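Local coordinates for vacuolar aminopeptidase 1 (Saccharomyces cerevisiae, PDB 5JGF), which removes amino acids, preferably neutral or hydrophobic ones, from the N-termini of peptides and proteins as a zinc-dependent vacuolar enzyme, at the interface of chains A and B. Coordinates in Å, arbitrary orientation; residue numbers count along the deposited sequence, not the author numbering. Chains: chain A/B, Vacuolar aminopeptidase 1.

The interface of chains A and B. Residues chain A 166-167, 169-170; chain B 347, 356-357, 403.
A:Phe170 pushes its ring into chain B between B:His347 and B:Val356, with B:Tyr357 and B:Phe403 around its far end. With CG anti to the carbonyl carbon (chi1 -69°), the side chain leaves the short 3-10 helix 168-170 and points across the interface. One flank of the ring goes to B:Val356: CD1 lies 3.8 Å from CB of that valine, and CE1 comes 3.6 Å from its backbone O. The valine's CG2 sits over one face of the phenylalanine, towards the rim.

From B:His347 the contact runs outward along the imidazole. Its CB lies in the plane of the A:Phe170 ring, at the edge, 3.9 Å from CZ. CG, the next atom, meets CE2 of the same ring at 3.6 Å; that edge stands over the centre of the imidazole face, the two planes turned 59° apart. ND1 touches both CE2 of A:Phe170 and the methyl of A:Ala167, while CD2 stays near CZ. At the tip, CE1 packs 3.4 Å from CB of A:Ala167 and also points at the face of the A:His169 ring, near its rim. The rings of A:His169 and B:His347 form a second, steeper edge-to-face pair, at 67°. NE2 completes the tip against CB and CG of A:His169.

CG2 of B:Val356 also meets CD1 of A:Leu166, the two side chains reaching towards each other tip to tip. Water 1 bridges the subunits, 3.1 Å from the backbone N of A:Ala167 and 2.8 Å from the phenol OH of B:Tyr357.

Both histidines probably take part in substrate binding, so this patch of the dodecamer probably helps build an active site from two subunits, with A:Phe170 bracing B:His347.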
# COMPACT_ATOMS: atom_id res chain seq x y z
N LEU A 166 31.09 4.31 -2.56
CA LEU A 166 30.83 4.74 -3.92
C LEU A 166 30.48 6.22 -3.86
O LEU A 166 29.74 6.64 -2.98
CB LEU A 166 29.64 3.97 -4.52
CG LEU A 166 29.24 4.40 -5.94
CD1 LEU A 166 30.38 4.08 -6.91
CD2 LEU A 166 27.98 3.67 -6.37
N ALA A 167 31.02 7.01 -4.79
CA ALA A 167 30.73 8.44 -4.79
C ALA A 167 29.22 8.67 -4.88
O ALA A 167 28.52 7.97 -5.61
CB ALA A 167 31.43 9.13 -5.96
N HIS A 169 27.68 10.89 -6.36
CA HIS A 169 27.34 11.38 -7.69
C HIS A 169 26.54 10.34 -8.49
O HIS A 169 25.75 10.69 -9.37
CB HIS A 169 28.62 11.70 -8.47
CG HIS A 169 29.52 12.68 -7.78
ND1 HIS A 169 30.07 12.43 -6.54
CD2 HIS A 169 29.94 13.92 -8.14
CE1 HIS A 169 30.80 13.47 -6.17
NE2 HIS A 169 30.73 14.39 -7.12
N PHE A 170 26.74 9.07 -8.16
CA PHE A 170 26.07 7.99 -8.86
C PHE A 170 24.61 7.75 -8.46
O PHE A 170 23.92 6.93 -9.07
CB PHE A 170 26.90 6.72 -8.72
CG PHE A 170 28.20 6.77 -9.48
CD1 PHE A 170 28.22 6.56 -10.85
CD2 PHE A 170 29.38 7.10 -8.83
CE1 PHE A 170 29.42 6.66 -11.57
CE2 PHE A 170 30.58 7.20 -9.53
CZ PHE A 170 30.59 6.98 -10.91
N HIS B 347 35.90 10.01 -11.52
CA HIS B 347 35.77 8.72 -10.83
C HIS B 347 36.58 7.51 -11.26
O HIS B 347 36.48 7.05 -12.40
CB HIS B 347 34.30 8.32 -10.82
CG HIS B 347 33.39 9.39 -10.29
ND1 HIS B 347 33.29 9.69 -8.95
CD2 HIS B 347 32.56 10.25 -10.93
CE1 HIS B 347 32.45 10.69 -8.79
NE2 HIS B 347 31.99 11.05 -9.98
N VAL B 356 27.70 0.55 -12.08
CA VAL B 356 27.55 1.99 -12.30
C VAL B 356 28.63 2.58 -13.19
O VAL B 356 28.60 3.77 -13.50
CB VAL B 356 27.52 2.78 -10.97
CG1 VAL B 356 26.41 2.24 -10.07
CG2 VAL B 356 28.86 2.70 -10.27
N TYR B 357 29.59 1.75 -13.61
CA TYR B 357 30.65 2.24 -14.48
C TYR B 357 30.46 1.76 -15.92
O TYR B 357 30.13 0.60 -16.16
CB TYR B 357 32.02 1.82 -13.95
CG TYR B 357 32.43 2.57 -12.70
CD1 TYR B 357 32.04 2.14 -11.43
CD2 TYR B 357 33.18 3.75 -12.80
CE1 TYR B 357 32.39 2.86 -10.28
CE2 TYR B 357 33.54 4.47 -11.66
CZ TYR B 357 33.14 4.02 -10.41
OH TYR B 357 33.51 4.74 -9.29
N PHE B 403 36.35 8.76 -18.96
CA PHE B 403 35.28 8.58 -18.00
C PHE B 403 34.03 9.23 -18.56
O PHE B 403 34.03 10.41 -18.92
CB PHE B 403 35.53 9.18 -16.62
CG PHE B 403 34.33 9.03 -15.71
CD1 PHE B 403 33.34 10.02 -15.67
CD2 PHE B 403 34.12 7.85 -15.00
CE1 PHE B 403 32.15 9.81 -14.96
CE2 PHE B 403 32.94 7.64 -14.29
CZ PHE B 403 31.95 8.62 -14.27
O HOH W 1 33.06 6.25 -6.96